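Local coordinates for protein DnaJ homolog subfamily C member 10 (Mus musculus, PDB 3APQ) that acts as an endoplasmic reticulum disulfide reductase in the correct folding of proteins and in the degradation of misfolded ones, its J domain serving to engage the Hsp70 chaperone HSPA5, at residues Arg17-Phe23 with Phe90-Asp95; Ala27-Pro32 with Tyr80-Tyr86; Glu98-Leu102 with Arg148-Val152; Trp117-Phe121 with Trp136-Ala140. The contacts are given in a common frame with arbitrary orientation. Residues are numbered along the deposited sequence.

Contact 1: residues Arg17-Phe23 with Phe90-Asp95; sequences REIRQAF and FGIYDD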
# COMPACT_ATOMS: atom_id res chain seq x y z
N ARG A 17 -0.80 1.27 7.73
CA ARG A 17 0.66 1.18 7.67
C ARG A 17 1.23 0.55 8.94
O ARG A 17 2.07 -0.34 8.84
CB ARG A 17 1.33 2.55 7.42
CG ARG A 17 2.87 2.49 7.40
CD ARG A 17 3.46 3.93 7.34
NE ARG A 17 4.86 3.87 7.70
CZ ARG A 17 5.35 3.86 8.95
NH1 ARG A 17 4.55 4.00 10.02
NH2 ARG A 17 6.65 3.73 9.12
N GLU A 18 0.79 0.99 10.12
CA GLU A 18 1.35 0.42 11.39
C GLU A 18 1.09 -1.06 11.52
O GLU A 18 1.97 -1.87 11.94
CB GLU A 18 0.77 1.16 12.62
CG GLU A 18 1.45 2.48 12.82
CD GLU A 18 0.68 3.46 13.74
OE1 GLU A 18 -0.57 3.56 13.70
OE2 GLU A 18 1.36 4.19 14.48
N ILE A 19 -0.13 -1.42 11.18
CA ILE A 19 -0.54 -2.83 11.13
C ILE A 19 0.34 -3.66 10.18
O ILE A 19 0.79 -4.77 10.56
CB ILE A 19 -2.04 -2.98 10.82
CG1 ILE A 19 -2.87 -2.32 11.95
CG2 ILE A 19 -2.42 -4.47 10.51
CD1 ILE A 19 -4.33 -1.94 11.58
N ARG A 20 0.62 -3.17 8.96
CA ARG A 20 1.54 -3.92 8.08
C ARG A 20 2.89 -4.08 8.69
O ARG A 20 3.47 -5.17 8.57
CB ARG A 20 1.76 -3.22 6.72
CG ARG A 20 0.52 -3.27 5.83
CD ARG A 20 0.84 -2.77 4.37
NE ARG A 20 1.15 -1.33 4.36
CZ ARG A 20 0.24 -0.37 4.19
NH1 ARG A 20 -1.08 -0.68 4.12
NH2 ARG A 20 0.63 0.90 4.12
N GLN A 21 3.42 -3.02 9.26
CA GLN A 21 4.76 -3.07 9.82
C GLN A 21 4.83 -4.09 10.97
O GLN A 21 5.84 -4.86 11.08
CB GLN A 21 5.26 -1.69 10.16
CG GLN A 21 5.47 -0.89 8.78
CD GLN A 21 6.32 -1.74 7.76
OE1 GLN A 21 7.47 -2.07 8.08
NE2 GLN A 21 5.72 -2.15 6.60
N ALA A 22 3.78 -4.16 11.78
CA ALA A 22 3.84 -5.05 12.93
C ALA A 22 3.77 -6.48 12.43
O ALA A 22 4.51 -7.33 12.91
CB ALA A 22 2.72 -4.78 13.91
N PHE A 23 2.83 -6.73 11.53
CA PHE A 23 2.67 -8.04 10.86
C PHE A 23 3.97 -8.46 10.16
O PHE A 23 4.42 -9.60 10.32
CB PHE A 23 1.44 -8.02 9.92
CG PHE A 23 1.30 -9.23 9.03
CD1 PHE A 23 1.01 -10.47 9.56
CD2 PHE A 23 1.54 -9.11 7.68
CE1 PHE A 23 0.93 -11.62 8.71
CE2 PHE A 23 1.45 -10.23 6.81
CZ PHE A 23 1.15 -11.48 7.34
N PHE A 90 6.28 -6.44 0.22
CA PHE A 90 5.17 -6.20 1.15
C PHE A 90 5.34 -4.81 1.78
O PHE A 90 6.42 -4.49 2.28
CB PHE A 90 5.17 -7.29 2.21
CG PHE A 90 4.03 -7.16 3.15
CD1 PHE A 90 2.74 -7.54 2.77
CD2 PHE A 90 4.22 -6.57 4.41
CE1 PHE A 90 1.66 -7.41 3.66
CE2 PHE A 90 3.16 -6.41 5.31
CZ PHE A 90 1.86 -6.84 4.94
N GLY A 91 4.29 -3.98 1.74
CA GLY A 91 4.36 -2.63 2.32
C GLY A 91 5.52 -1.83 1.74
O GLY A 91 6.30 -1.22 2.48
N ILE A 92 5.64 -1.87 0.41
CA ILE A 92 6.82 -1.38 -0.30
C ILE A 92 7.30 -0.01 0.15
O ILE A 92 8.51 0.24 0.24
CB ILE A 92 6.46 -1.25 -1.89
CG1 ILE A 92 6.31 -2.66 -2.46
CG2 ILE A 92 7.52 -0.59 -2.69
CD1 ILE A 92 7.35 -3.65 -1.83
N TYR A 93 6.35 0.89 0.33
CA TYR A 93 6.76 2.28 0.59
C TYR A 93 6.57 2.71 2.01
O TYR A 93 6.62 3.91 2.24
CB TYR A 93 6.03 3.27 -0.36
CG TYR A 93 6.45 3.05 -1.82
CD1 TYR A 93 7.77 3.25 -2.24
CD2 TYR A 93 5.51 2.60 -2.76
CE1 TYR A 93 8.15 3.05 -3.58
CE2 TYR A 93 5.88 2.35 -4.07
CZ TYR A 93 7.21 2.59 -4.47
OH TYR A 93 7.54 2.35 -5.76
N ASP A 94 6.36 1.76 2.92
CA ASP A 94 6.07 2.05 4.35
C ASP A 94 7.19 2.73 5.12
O ASP A 94 6.93 3.34 6.16
CB ASP A 94 5.66 0.79 5.09
CG ASP A 94 4.23 0.34 4.72
OD1 ASP A 94 3.53 1.08 3.96
OD2 ASP A 94 3.84 -0.76 5.16
N ASP A 95 8.43 2.58 4.64
CA ASP A 95 9.54 3.27 5.28
C ASP A 95 10.01 4.52 4.55
O ASP A 95 11.09 5.00 4.86
CB ASP A 95 10.76 2.33 5.42
CG ASP A 95 10.48 1.12 6.25
OD1 ASP A 95 9.81 1.23 7.31
OD2 ASP A 95 10.97 0.03 5.89
O HOH W 1 7.58 -2.97 4.55

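Contact 2: residues Ala27-Pro32 with Tyr80-Tyr86; sequences ALKLHP and YESWSYY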
# COMPACT_ATOMS: atom_id res chain seq x y z
N ALA A 27 6.20 -11.83 10.63
CA ALA A 27 6.52 -12.72 9.48
C ALA A 27 8.02 -12.96 9.21
O ALA A 27 8.43 -14.10 8.97
CB ALA A 27 5.82 -12.21 8.19
N LEU A 28 8.83 -11.92 9.23
CA LEU A 28 10.26 -12.11 8.95
C LEU A 28 10.98 -12.97 10.01
O LEU A 28 11.99 -13.65 9.69
CB LEU A 28 10.94 -10.75 8.71
CG LEU A 28 10.29 -10.05 7.50
CD1 LEU A 28 10.98 -8.70 7.23
CD2 LEU A 28 10.35 -11.00 6.29
N LYS A 29 10.44 -13.02 11.24
CA LYS A 29 11.05 -13.86 12.27
C LYS A 29 10.44 -15.23 12.27
O LYS A 29 11.16 -16.21 12.36
CB LYS A 29 10.96 -13.23 13.68
CG LYS A 29 11.33 -14.22 14.86
CD LYS A 29 11.94 -13.52 16.12
CE LYS A 29 12.63 -14.54 17.07
NZ LYS A 29 11.71 -15.68 17.56
N LEU A 30 9.12 -15.30 12.15
CA LEU A 30 8.39 -16.54 12.41
C LEU A 30 7.91 -17.39 11.24
O LEU A 30 7.27 -18.39 11.48
CB LEU A 30 7.10 -16.20 13.18
CG LEU A 30 7.25 -15.50 14.54
CD1 LEU A 30 5.85 -15.29 15.15
CD2 LEU A 30 8.18 -16.26 15.47
N HIS A 31 8.11 -16.95 10.00
CA HIS A 31 7.55 -17.64 8.87
C HIS A 31 7.87 -19.15 8.98
O HIS A 31 9.01 -19.51 9.18
CB HIS A 31 8.21 -17.10 7.59
CG HIS A 31 7.48 -17.44 6.34
ND1 HIS A 31 7.50 -18.70 5.76
CD2 HIS A 31 6.67 -16.67 5.56
CE1 HIS A 31 6.74 -18.69 4.68
NE2 HIS A 31 6.23 -17.46 4.53
N PRO A 32 6.88 -20.03 8.79
CA PRO A 32 7.04 -21.51 8.85
C PRO A 32 8.17 -22.06 7.94
O PRO A 32 8.88 -22.99 8.33
CB PRO A 32 5.73 -22.03 8.30
CG PRO A 32 4.74 -20.89 8.64
CD PRO A 32 5.52 -19.62 8.40
N TYR A 80 -0.87 -17.90 2.91
CA TYR A 80 0.14 -16.89 3.13
C TYR A 80 1.18 -17.04 2.04
O TYR A 80 1.18 -17.98 1.29
CB TYR A 80 0.73 -16.92 4.56
CG TYR A 80 1.27 -18.26 4.99
CD1 TYR A 80 2.52 -18.70 4.56
CD2 TYR A 80 0.51 -19.11 5.81
CE1 TYR A 80 2.99 -19.95 4.92
CE2 TYR A 80 0.97 -20.36 6.20
CZ TYR A 80 2.21 -20.77 5.77
OH TYR A 80 2.68 -21.99 6.15
N GLU A 81 2.04 -16.04 1.95
CA GLU A 81 3.06 -15.94 0.93
C GLU A 81 4.42 -16.37 1.48
O GLU A 81 4.56 -16.67 2.65
CB GLU A 81 3.12 -14.47 0.49
CG GLU A 81 1.76 -13.93 -0.04
CD GLU A 81 1.38 -14.51 -1.39
OE1 GLU A 81 2.24 -15.01 -2.17
OE2 GLU A 81 0.17 -14.46 -1.70
N SER A 82 5.42 -16.38 0.61
CA SER A 82 6.77 -16.75 0.99
C SER A 82 7.44 -15.71 1.91
O SER A 82 7.05 -14.52 1.92
CB SER A 82 7.59 -16.94 -0.29
OG SER A 82 7.85 -15.68 -0.90
N TRP A 83 8.46 -16.14 2.65
CA TRP A 83 9.25 -15.19 3.43
C TRP A 83 9.76 -14.06 2.55
O TRP A 83 9.77 -12.90 2.96
CB TRP A 83 10.44 -15.88 4.07
CG TRP A 83 11.27 -15.02 4.98
CD1 TRP A 83 11.10 -14.87 6.34
CD2 TRP A 83 12.43 -14.28 4.63
NE1 TRP A 83 12.07 -14.02 6.84
CE2 TRP A 83 12.91 -13.67 5.82
CE3 TRP A 83 13.11 -14.03 3.41
CZ2 TRP A 83 14.03 -12.82 5.84
CZ3 TRP A 83 14.24 -13.20 3.44
CH2 TRP A 83 14.66 -12.59 4.63
N SER A 84 10.24 -14.41 1.37
CA SER A 84 10.77 -13.44 0.42
C SER A 84 9.72 -12.38 0.04
O SER A 84 10.03 -11.20 -0.10
CB SER A 84 11.20 -14.17 -0.87
OG SER A 84 11.90 -13.22 -1.64
N TYR A 85 8.50 -12.83 -0.18
CA TYR A 85 7.41 -11.90 -0.41
C TYR A 85 7.32 -10.88 0.73
O TYR A 85 7.18 -9.68 0.47
CB TYR A 85 6.06 -12.64 -0.54
CG TYR A 85 4.86 -11.72 -0.65
CD1 TYR A 85 4.38 -11.31 -1.89
CD2 TYR A 85 4.21 -11.25 0.51
CE1 TYR A 85 3.28 -10.47 -1.98
CE2 TYR A 85 3.11 -10.42 0.43
CZ TYR A 85 2.67 -10.01 -0.82
OH TYR A 85 1.58 -9.20 -0.88
N TYR A 86 7.37 -11.32 2.00
CA TYR A 86 7.25 -10.35 3.11
C TYR A 86 8.49 -9.48 3.22
O TYR A 86 8.43 -8.32 3.62
CB TYR A 86 6.93 -11.03 4.45
CG TYR A 86 5.60 -11.71 4.36
CD1 TYR A 86 4.42 -10.98 4.22
CD2 TYR A 86 5.53 -13.11 4.33
CE1 TYR A 86 3.17 -11.63 4.08
CE2 TYR A 86 4.31 -13.76 4.21
CZ TYR A 86 3.14 -13.02 4.06
OH TYR A 86 1.97 -13.71 3.94

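Contact 3: residues Glu98-Leu102 with Arg148-Val152; sequences EIITL and RIGAV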
# COMPACT_ATOMS: atom_id res chain seq x y z
N GLU A 98 8.08 10.25 2.51
CA GLU A 98 7.69 11.16 1.40
C GLU A 98 6.60 10.68 0.47
O GLU A 98 6.06 11.45 -0.35
CB GLU A 98 8.91 11.49 0.54
CG GLU A 98 10.08 12.17 1.31
CD GLU A 98 10.94 11.18 2.07
OE1 GLU A 98 10.75 9.94 1.91
OE2 GLU A 98 11.81 11.66 2.83
N ILE A 99 6.26 9.41 0.63
CA ILE A 99 5.26 8.75 -0.18
C ILE A 99 4.06 8.30 0.65
O ILE A 99 4.24 7.67 1.66
CB ILE A 99 5.88 7.54 -0.90
CG1 ILE A 99 6.87 8.01 -1.95
CG2 ILE A 99 4.88 6.68 -1.51
CD1 ILE A 99 7.83 6.97 -2.32
N ILE A 100 2.87 8.67 0.22
CA ILE A 100 1.72 8.19 1.00
C ILE A 100 1.10 6.98 0.28
O ILE A 100 0.77 7.07 -0.90
CB ILE A 100 0.64 9.31 1.15
CG1 ILE A 100 1.18 10.65 1.73
CG2 ILE A 100 -0.61 8.81 1.91
CD1 ILE A 100 2.12 10.52 2.90
N THR A 101 0.95 5.84 0.98
CA THR A 101 0.30 4.68 0.37
C THR A 101 -1.18 4.79 0.67
O THR A 101 -1.58 4.85 1.84
CB THR A 101 0.87 3.39 0.93
OG1 THR A 101 2.24 3.33 0.54
CG2 THR A 101 0.14 2.15 0.38
N LEU A 102 -1.97 4.87 -0.40
CA LEU A 102 -3.38 5.26 -0.28
C LEU A 102 -4.22 4.00 -0.45
O LEU A 102 -4.03 3.27 -1.43
CB LEU A 102 -3.77 6.23 -1.40
CG LEU A 102 -3.02 7.58 -1.33
CD1 LEU A 102 -3.05 8.24 -2.76
CD2 LEU A 102 -3.72 8.46 -0.25
N ARG A 148 1.82 16.29 -3.92
CA ARG A 148 1.66 15.09 -3.11
C ARG A 148 2.00 13.86 -3.93
O ARG A 148 1.52 13.68 -5.07
CB ARG A 148 0.21 14.94 -2.60
CG ARG A 148 -0.36 16.20 -2.01
CD ARG A 148 0.20 16.53 -0.65
NE ARG A 148 0.23 15.49 0.39
CZ ARG A 148 -0.71 15.20 1.29
NH1 ARG A 148 -1.88 15.83 1.34
NH2 ARG A 148 -0.45 14.28 2.23
N ILE A 149 2.78 12.97 -3.31
CA ILE A 149 3.23 11.79 -4.00
C ILE A 149 2.59 10.58 -3.30
O ILE A 149 2.70 10.40 -2.07
CB ILE A 149 4.80 11.64 -3.99
CG1 ILE A 149 5.52 12.89 -4.57
CG2 ILE A 149 5.23 10.25 -4.57
CD1 ILE A 149 5.06 13.32 -5.95
N GLY A 150 1.93 9.76 -4.13
CA GLY A 150 1.15 8.59 -3.64
C GLY A 150 1.57 7.27 -4.27
O GLY A 150 2.32 7.23 -5.26
N ALA A 151 1.08 6.19 -3.68
CA ALA A 151 1.28 4.86 -4.21
C ALA A 151 0.01 4.11 -3.92
O ALA A 151 -0.61 4.31 -2.85
CB ALA A 151 2.49 4.18 -3.50
N VAL A 152 -0.42 3.27 -4.86
CA VAL A 152 -1.59 2.40 -4.64
C VAL A 152 -1.18 0.95 -4.93
O VAL A 152 -0.68 0.63 -6.00
CB VAL A 152 -2.79 2.78 -5.51
CG1 VAL A 152 -3.84 1.67 -5.48
CG2 VAL A 152 -3.45 4.09 -5.05
O HOH W 2 3.45 12.53 -0.57

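Contact 4: residues Trp117-Phe121 with Trp136-Ala140; sequences WFVNF and WREFA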
# COMPACT_ATOMS: atom_id res chain seq x y z
N TRP A 117 -1.84 15.41 -6.99
CA TRP A 117 -1.30 14.11 -6.55
C TRP A 117 -0.70 13.36 -7.72
O TRP A 117 -1.34 13.24 -8.79
CB TRP A 117 -2.42 13.25 -5.99
CG TRP A 117 -2.74 13.54 -4.56
CD1 TRP A 117 -3.65 14.46 -4.07
CD2 TRP A 117 -2.19 12.87 -3.41
NE1 TRP A 117 -3.70 14.38 -2.68
CE2 TRP A 117 -2.80 13.44 -2.26
CE3 TRP A 117 -1.23 11.87 -3.25
CZ2 TRP A 117 -2.50 13.01 -0.94
CZ3 TRP A 117 -0.93 11.44 -1.94
CH2 TRP A 117 -1.55 12.04 -0.81
N PHE A 118 0.48 12.77 -7.54
CA PHE A 118 1.07 11.94 -8.56
C PHE A 118 1.23 10.57 -7.91
O PHE A 118 1.93 10.45 -6.88
CB PHE A 118 2.43 12.56 -8.88
CG PHE A 118 3.14 11.95 -10.08
CD1 PHE A 118 4.46 12.29 -10.30
CD2 PHE A 118 2.48 11.12 -11.04
CE1 PHE A 118 5.16 11.80 -11.43
CE2 PHE A 118 3.16 10.62 -12.14
CZ PHE A 118 4.51 10.96 -12.35
N VAL A 119 0.50 9.60 -8.46
CA VAL A 119 0.31 8.30 -7.84
C VAL A 119 0.87 7.15 -8.71
O VAL A 119 0.62 7.08 -9.93
CB VAL A 119 -1.19 8.06 -7.57
CG1 VAL A 119 -1.44 6.64 -6.94
CG2 VAL A 119 -1.71 9.17 -6.66
N ASN A 120 1.63 6.28 -8.06
CA ASN A 120 2.20 5.09 -8.64
C ASN A 120 1.30 3.93 -8.28
O ASN A 120 1.23 3.56 -7.08
CB ASN A 120 3.59 4.87 -8.05
CG ASN A 120 4.23 3.56 -8.47
OD1 ASN A 120 3.66 2.80 -9.26
ND2 ASN A 120 5.44 3.31 -7.98
N PHE A 121 0.60 3.39 -9.28
CA PHE A 121 -0.24 2.20 -9.15
C PHE A 121 0.63 0.99 -9.46
O PHE A 121 1.12 0.83 -10.60
CB PHE A 121 -1.44 2.20 -10.12
CG PHE A 121 -2.47 3.25 -9.80
CD1 PHE A 121 -3.60 2.92 -9.08
CD2 PHE A 121 -2.33 4.55 -10.29
CE1 PHE A 121 -4.56 3.89 -8.78
CE2 PHE A 121 -3.28 5.54 -9.99
CZ PHE A 121 -4.39 5.19 -9.24
N TRP A 136 11.27 6.05 -7.64
CA TRP A 136 10.09 6.71 -7.11
C TRP A 136 10.45 7.33 -5.73
O TRP A 136 10.02 8.43 -5.40
CB TRP A 136 8.96 5.70 -6.99
CG TRP A 136 7.60 6.29 -6.72
CD1 TRP A 136 6.86 6.16 -5.58
CD2 TRP A 136 6.87 7.17 -7.59
NE1 TRP A 136 5.66 6.86 -5.72
CE2 TRP A 136 5.66 7.50 -6.94
CE3 TRP A 136 7.11 7.68 -8.88
CZ2 TRP A 136 4.68 8.34 -7.52
CZ3 TRP A 136 6.15 8.54 -9.47
CH2 TRP A 136 4.96 8.84 -8.79
N ARG A 137 11.18 6.59 -4.89
CA ARG A 137 11.58 7.09 -3.58
C ARG A 137 12.50 8.32 -3.69
O ARG A 137 12.33 9.29 -2.95
CB ARG A 137 12.36 6.03 -2.81
CG ARG A 137 11.53 4.80 -2.41
CD ARG A 137 12.46 3.76 -1.79
NE ARG A 137 11.62 2.62 -1.43
CZ ARG A 137 11.76 1.41 -1.95
NH1 ARG A 137 12.81 1.13 -2.75
NH2 ARG A 137 10.87 0.46 -1.61
N GLU A 138 13.48 8.27 -4.61
CA GLU A 138 14.43 9.39 -4.79
C GLU A 138 13.68 10.62 -5.33
O GLU A 138 13.91 11.77 -4.88
CB GLU A 138 15.59 8.98 -5.74
CG GLU A 138 16.57 10.16 -6.02
CD GLU A 138 17.69 9.84 -7.05
OE1 GLU A 138 17.43 9.04 -8.01
OE2 GLU A 138 18.79 10.42 -6.92
N PHE A 139 12.77 10.38 -6.27
CA PHE A 139 11.95 11.45 -6.83
C PHE A 139 11.10 12.10 -5.73
O PHE A 139 11.01 13.35 -5.63
CB PHE A 139 11.09 10.84 -7.95
CG PHE A 139 9.85 11.61 -8.26
CD1 PHE A 139 9.93 12.85 -8.88
CD2 PHE A 139 8.61 11.10 -7.95
CE1 PHE A 139 8.77 13.56 -9.17
CE2 PHE A 139 7.46 11.82 -8.21
CZ PHE A 139 7.55 13.07 -8.84
N ALA A 140 10.44 11.26 -4.91
CA ALA A 140 9.56 11.78 -3.85
C ALA A 140 10.33 12.67 -2.87
O ALA A 140 9.81 13.70 -2.40
CB ALA A 140 8.80 10.62 -3.09

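Contact 1: residues Arg17-Phe23 with Phe90-Asp95
Here the J domain meets the linker that leads into the first thioredoxin domain: helix 16-30, the second helix of the J domain, docks on a type I beta turn running from Gly-91 to Asp-94. Asp-94 points its CA-CB bond at the helix and, in an m rotamer, spreads its carboxylate to meet two side chains. Arg-20, bent at both chi1 and chi3 (m), forms a bidentate salt bridge with Asp-94, Arg-20 NE to OD2 and NH2 to OD1, both 2.9 Å; its NH1 goes on to Glu-103. Gln-21, folded back by two m torsions, hydrogen-bonds through NE2 to Asp-94 OD2 at 2.7 Å. Gly-91 has positive phi, and a CB there would clash with that carboxylate. Further along the helix, Phe-23 (t) turns its edge to the face of Phe-90 (t), an offset edge-to-face pair. Arg-17, extended through three t torsions in the conformer given, donates from NE to Asp-94 O at 2.6 Å and from NH2 to the same atom at 3.0 Å.

Contact 2: residues Ala27-Pro32 with Tyr80-Tyr86
Start with Leu-28, whose CD2 lies over the five-membered ring of the Trp-83 indole, 3.8 Å from its centroid in a CH-pi contact, and also touches Tyr-86 CB at 3.9 Å. One residue earlier, Ala-27 sets CB over the face of the Tyr-86 ring; Phe-45 also packs on Ala-27, and Phe-23 meets the Tyr-86 ring. His-31 comes next. One face of its imidazole receives Trp-83 CB in a further CH-pi contact, while Tyr-80 directs its edge at the ring, planes at 90°. His-31 and Pro-32, followed by Asp-33, form the HPD motif in the loop that follows the second helix of J domains, their signature for stimulating Hsp70 ATPase; in this crystal the segment 80-86 packs against it. Pro-32 CG rests 3.4 Å from Tyr-80 OH, a hydroxyl that is hydrogen-bonded to His-42. Toward the polar edge, Trp-83 NE1 donates to Leu-28 O (2.9 Å) near the end of helix 16-30, and His-31 NE2 donates almost straight to Glu-81 O at 2.6 Å. His-31 ND1 is hydrogen-bonded to Asp-33 N. Ser-82 N-caps helix 83-88, its OG accepting from Tyr-85 N at 3.0 Å.

Contact 3: residues Glu98-Leu102 with Arg148-Val152
Ile-149, Ala-151 and Leu-102 give up the most surface where the edge strand of the thioredoxin sheet, 100-101, runs parallel to strand 148-153. Ile-149 touches Ile-99 through CG2 to CG1 (3.8 Å), and its backbone O accepts from Ile-100 N at 2.9 Å. Two residues on, Ala-151 sits level with Thr-101; its N donates to Ile-100 O and its O accepts from Leu-102 N, each 2.9 Å, and its CB meets Ile-99 CG2 at 4.0 Å. These small and branched side chains, with Thr-101, lie on the sheet face where Tyr-93 packs, and Ile-99 and Ile-149 reach on to Trp-136 of helix 127-142. Leu-102 turns instead to the face of Ile-100: its CB lies 4.2 Å from Val-152 CG2, and both side chains pack on Phe-107 of helix 104-113. Gly-150 belongs to that second face, where a CB would clash with Leu-102 CD1. At the entry to the ladder a water bridges Glu-98 O (2.8 Å) and Ile-149 N (2.9 Å). The pairing is thus short, two bridges and three direct backbone hydrogen bonds, and the apolar side chains carry it into the hydrophobic layers on both faces of the sheet.

Contact 4: residues Trp117-Phe121 with Trp136-Ala140
Phe-118 is the first residue of strand 117-121 to reach the helix, and it makes the broadest contact on the strand side. Its ring face receives the edge of the Trp-136 indole, an edge-to-face pair with the centroid of the six-membered ring 5.0 Å from that of Phe-118 and the planes at 73°; the closest side-chain atoms are Phe-118 CD1 and Trp-136 CH2 at 3.8 Å. From Phe-118 CD1 it is 3.5 Å to Phe-139 CZ, so that three aromatic rings cluster between sheet and helix, and Phe-139 continues to helix 190-202. The Phe-118 carbonyl O lies 3.5 Å from Trp-136 CZ2, near the indole plane. Val-119 points away, in keeping with strand alternation, and meets the indole through its backbone, Val-119 C being 4.2 Å from Trp-136 CZ2. Asn-120 returns to the helix side and lays CB over the five-membered ring of Trp-136, 3.8 Å from its centroid, as a CH-pi contact. The axes of segments 117-121 and 136-140 run antiparallel (168°) and approach to 11.4 Å; they belong to the first two elements of the beta-alpha-beta unit 117-122, 127-142, 148-153 in the thioredoxin fold. Rings and aliphatic carbon make this interface, without direct hydrogen bonds, so between these segments the seating of helix 127-142, at whose start the redox-active Cys-126–Cys-129 disulfide lies, probably depends on how the rings fit.

Overall arrangement
Contacts 1 and 2 share helix 16-30 of the J domain and meet where Phe-23 CE2 lies 3.5 Å from Tyr-86 CE1, their centres 14 Å apart. Contacts 3 and 4 occupy neighbouring strands of the thioredoxin sheet, centres only 7 Å apart; strand 148-153 of contact 3 pairs with strand 117-122 of contact 4, Val-152 N lying 2.8 Å from Asn-120 O. Contact 1 joins the two halves: Tyr-93 CD2 packs on Ala-151 CB (3.5 Å), and Ile-92 O probably accepts from Arg-137 NH2 (3.0 Å). Contact 2, at the HPD motif, stays remote, its centre 27 Å from that of contact 4, whose helix 127-142 has the redox-active Cys-126–Cys-129 disulfide at its start.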